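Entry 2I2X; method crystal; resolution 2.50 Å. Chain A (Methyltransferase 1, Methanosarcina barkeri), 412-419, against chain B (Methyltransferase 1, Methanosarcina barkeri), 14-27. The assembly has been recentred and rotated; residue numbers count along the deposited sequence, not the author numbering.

Chain A, residues 412-419: LELSRFET
Chain B 14-27: TRYNVALEKALTPE

Contact between Methyltransferase 1 chains A (412-419) and B (14-27) of Methanosarcina barkeri, burying 610 Å² summed over both sides. Chain A runs extended from Leu A412 through Ser A415 (phi/psi -65/119, -102/99, -97/146, -70/162), then turns into a helix at Arg A416 (-58/-39) that continues beyond Thr A419. Chain B enters extended at Thr B14 and Arg B15 (-79/88), forms a weakly bonded helix about Tyr B16 to Leu B20, extends again at Glu B21 (-66/123) and Lys B22 (-56/160), and starts a second helix at Pro B26, with Thr B25 as N-cap. In register, the CA atoms of Ser A415 and Val B18 lie 5.0 Å apart, those of Glu A413 and Arg B15 7.4 Å.

At the start of the chain A helix, Ser A415 (chi1 p) is the N-cap, its OG accepting from Glu A418 N at 3.1 Å. The first-turn amides, lacking helical acceptors, are met by the carboxylate of Glu B21 (t, t, chi3 48°): Arg A416 N donates to Glu B21 OE1 at 2.7 Å and Phe A417 N to Glu B21 OE2 at 2.9 Å. An extended acidic side chain with two oxygens suits this pair of adjacent donors.

Two salt bridges cross the contact. The buried Arg B15 (m, t, p, chi4 -119°) meets Glu A418 (m, t, chi3 -21°) in a paired arrangement, Arg B15 NH1 to Glu A418 OE1 3.0 Å and Arg B15 NH2 to Glu A418 OE2 2.9 Å, nearly linear at 167° and 171°. Glu A418 OE1 also accepts from Ser A415 N at 2.9 Å, so the same carboxylate braces its own chain. Over one face of the Arg A416 guanidinium sits Glu B21 OE1, 3.7 Å from Arg A416 NE, a long, purely electrostatic salt bridge with no N-H pointing at the oxygen.

Two arginines also bond to backbone carbonyls. Arg B15 NH1 donates to Glu A413 O at 2.8 Å, near the guanidinium plane, tying the extended segment to the helix start. Arg A416 (m, t, m, chi4 -87°) reaches to chain B, where its NH2 donates to Lys B22 O at 2.8 Å.

Val B18 (chi1 t) points toward chain A, its CG2 lying against the extended backbone, 3.6 Å from Glu A413 O and 3.8 Å from Ser A415 N. Its CG1 lies 3.7 Å from OE2 of the exposed Glu A413 (t, t, chi3 23°). Phe A417 (chi1 t, chi2 -89°) presents its ring edge to Pro B26, CE2 to CG 4.2 Å, an apolar contact.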

# COMPACT_ATOMS: atom_id res chain seq x y z
N LEU A 412 6.15 4.26 -30.57
CA LEU A 412 6.68 4.99 -29.41
C LEU A 412 6.63 6.49 -29.72
O LEU A 412 7.26 6.95 -30.67
CB LEU A 412 8.13 4.56 -29.08
CG LEU A 412 8.80 5.18 -27.84
CD1 LEU A 412 8.01 4.89 -26.54
CD2 LEU A 412 10.26 4.77 -27.69
N GLU A 413 5.88 7.23 -28.91
CA GLU A 413 5.61 8.62 -29.15
C GLU A 413 6.50 9.48 -28.23
O GLU A 413 6.21 9.67 -27.04
CB GLU A 413 4.12 8.85 -28.87
CG GLU A 413 3.52 10.14 -29.37
CD GLU A 413 2.14 10.42 -28.76
OE1 GLU A 413 1.81 9.90 -27.66
OE2 GLU A 413 1.37 11.16 -29.38
N LEU A 414 7.61 9.98 -28.79
CA LEU A 414 8.55 10.79 -28.03
C LEU A 414 8.24 12.25 -28.28
O LEU A 414 7.86 12.60 -29.39
CB LEU A 414 9.98 10.51 -28.48
CG LEU A 414 10.55 9.11 -28.39
CD1 LEU A 414 12.05 9.21 -28.66
CD2 LEU A 414 10.27 8.49 -26.99
N SER A 415 8.44 13.09 -27.27
CA SER A 415 8.41 14.53 -27.49
C SER A 415 9.64 14.99 -28.30
O SER A 415 10.65 14.26 -28.39
CB SER A 415 8.35 15.28 -26.17
OG SER A 415 9.60 15.16 -25.50
N ARG A 416 9.56 16.19 -28.88
CA ARG A 416 10.68 16.77 -29.64
C ARG A 416 11.90 16.86 -28.75
O ARG A 416 13.01 16.53 -29.19
CB ARG A 416 10.32 18.13 -30.22
CG ARG A 416 9.50 17.99 -31.49
CD ARG A 416 9.02 19.32 -32.03
NE ARG A 416 8.18 20.05 -31.10
CZ ARG A 416 6.86 19.90 -30.99
NH1 ARG A 416 6.22 19.03 -31.75
NH2 ARG A 416 6.17 20.64 -30.12
N PHE A 417 11.68 17.23 -27.49
CA PHE A 417 12.75 17.41 -26.53
C PHE A 417 13.45 16.10 -26.24
O PHE A 417 14.68 16.05 -26.17
CB PHE A 417 12.24 18.06 -25.24
CG PHE A 417 13.35 18.58 -24.36
CD1 PHE A 417 13.94 17.76 -23.40
CD2 PHE A 417 13.83 19.89 -24.52
CE1 PHE A 417 14.98 18.24 -22.60
CE2 PHE A 417 14.87 20.36 -23.75
CZ PHE A 417 15.45 19.54 -22.78
N GLU A 418 12.67 15.03 -26.09
CA GLU A 418 13.21 13.70 -25.85
C GLU A 418 14.03 13.23 -27.03
O GLU A 418 15.03 12.55 -26.85
CB GLU A 418 12.09 12.69 -25.57
CG GLU A 418 11.66 12.74 -24.15
CD GLU A 418 10.31 12.11 -23.86
OE1 GLU A 418 9.48 11.95 -24.79
OE2 GLU A 418 10.10 11.77 -22.68
N THR A 419 13.57 13.59 -28.22
CA THR A 419 14.14 13.11 -29.48
C THR A 419 15.53 13.73 -29.73
O THR A 419 16.48 13.01 -30.08
CB THR A 419 13.17 13.41 -30.65
OG1 THR A 419 11.93 12.69 -30.41
CG2 THR A 419 13.75 13.01 -32.01
N THR B 14 -1.66 7.31 -22.26
CA THR B 14 -1.42 8.58 -22.92
C THR B 14 -0.11 9.17 -22.40
O THR B 14 -0.01 9.45 -21.21
CB THR B 14 -2.56 9.58 -22.61
OG1 THR B 14 -3.76 9.10 -23.17
CG2 THR B 14 -2.30 10.97 -23.23
N ARG B 15 0.87 9.40 -23.27
CA ARG B 15 2.05 10.16 -22.86
C ARG B 15 1.66 11.62 -22.88
O ARG B 15 1.84 12.33 -23.87
CB ARG B 15 3.29 9.87 -23.74
CG ARG B 15 3.72 8.37 -23.73
CD ARG B 15 5.19 8.16 -24.10
NE ARG B 15 6.15 8.58 -23.08
CZ ARG B 15 7.06 9.53 -23.28
NH1 ARG B 15 7.13 10.14 -24.45
NH2 ARG B 15 7.89 9.88 -22.29
N TYR B 16 1.12 12.07 -21.76
CA TYR B 16 0.51 13.39 -21.64
C TYR B 16 1.47 14.52 -21.99
O TYR B 16 1.03 15.64 -22.29
CB TYR B 16 -0.06 13.59 -20.24
CG TYR B 16 -1.33 12.83 -19.96
CD1 TYR B 16 -2.58 13.34 -20.34
CD2 TYR B 16 -1.31 11.62 -19.28
CE1 TYR B 16 -3.78 12.65 -20.05
CE2 TYR B 16 -2.50 10.92 -18.99
CZ TYR B 16 -3.73 11.44 -19.38
OH TYR B 16 -4.90 10.76 -19.10
N ASN B 17 2.77 14.25 -21.95
CA ASN B 17 3.75 15.32 -22.10
C ASN B 17 3.81 15.74 -23.55
O ASN B 17 4.08 16.89 -23.87
CB ASN B 17 5.14 14.90 -21.61
CG ASN B 17 5.58 13.56 -22.18
OD1 ASN B 17 6.68 13.42 -22.68
ND2 ASN B 17 4.71 12.57 -22.12
N VAL B 18 3.55 14.81 -24.44
CA VAL B 18 3.74 15.06 -25.85
C VAL B 18 2.87 16.23 -26.40
O VAL B 18 3.40 17.14 -27.04
CB VAL B 18 3.56 13.76 -26.63
CG1 VAL B 18 3.44 14.01 -28.14
CG2 VAL B 18 4.75 12.88 -26.32
N ALA B 19 1.56 16.22 -26.12
CA ALA B 19 0.64 17.23 -26.65
C ALA B 19 0.90 18.59 -26.04
O ALA B 19 0.65 19.61 -26.68
CB ALA B 19 -0.83 16.83 -26.46
N LEU B 20 1.41 18.58 -24.81
CA LEU B 20 1.67 19.80 -24.05
C LEU B 20 2.92 20.53 -24.49
O LEU B 20 3.10 21.69 -24.09
CB LEU B 20 1.83 19.49 -22.56
CG LEU B 20 0.61 19.16 -21.71
CD1 LEU B 20 1.01 19.46 -20.29
CD2 LEU B 20 -0.62 19.97 -22.07
N GLU B 21 3.80 19.87 -25.24
CA GLU B 21 5.04 20.52 -25.64
C GLU B 21 4.71 21.67 -26.60
O GLU B 21 4.07 21.45 -27.61
CB GLU B 21 5.98 19.50 -26.30
CG GLU B 21 7.39 20.03 -26.67
CD GLU B 21 8.32 18.94 -27.12
OE1 GLU B 21 7.93 18.11 -27.98
OE2 GLU B 21 9.47 18.89 -26.63
N LYS B 22 5.14 22.88 -26.26
CA LYS B 22 5.09 24.05 -27.18
C LYS B 22 5.83 23.77 -28.50
O LYS B 22 6.67 22.87 -28.56
CB LYS B 22 5.71 25.30 -26.54
CG LYS B 22 4.98 25.88 -25.35
CD LYS B 22 5.82 27.07 -24.79
CE LYS B 22 5.18 27.81 -23.59
NZ LYS B 22 4.94 26.90 -22.42
N ALA B 23 5.51 24.53 -29.55
CA ALA B 23 6.08 24.36 -30.91
C ALA B 23 7.52 24.87 -31.08
O ALA B 23 8.35 24.19 -31.69
CB ALA B 23 5.17 24.98 -31.95
N LEU B 24 7.82 26.05 -30.55
CA LEU B 24 9.17 26.62 -30.64
C LEU B 24 10.21 25.70 -30.04
O LEU B 24 10.03 25.22 -28.91
CB LEU B 24 9.22 27.96 -29.90
CG LEU B 24 9.23 29.34 -30.57
CD1 LEU B 24 8.26 29.53 -31.74
CD2 LEU B 24 8.98 30.37 -29.48
N THR B 25 11.30 25.45 -30.76
CA THR B 25 12.45 24.78 -30.17
C THR B 25 12.95 25.62 -28.99
O THR B 25 12.66 26.83 -28.93
CB THR B 25 13.62 24.55 -31.18
OG1 THR B 25 14.17 25.81 -31.60
CG2 THR B 25 13.16 23.77 -32.40
N PRO B 26 13.66 25.01 -28.03
CA PRO B 26 14.31 25.84 -27.02
C PRO B 26 15.10 27.00 -27.65
O PRO B 26 14.99 28.15 -27.21
CB PRO B 26 15.25 24.86 -26.30
CG PRO B 26 14.58 23.55 -26.45
CD PRO B 26 13.90 23.57 -27.78
N GLU B 27 15.86 26.68 -28.70
CA GLU B 27 16.69 27.65 -29.41
C GLU B 27 15.88 28.90 -29.80
O GLU B 27 16.18 29.98 -29.32
CB GLU B 27 17.40 27.01 -30.60
CG GLU B 27 18.49 25.99 -30.22
CD GLU B 27 17.95 24.62 -29.73
OE1 GLU B 27 16.93 24.13 -30.26
OE2 GLU B 27 18.56 24.05 -28.80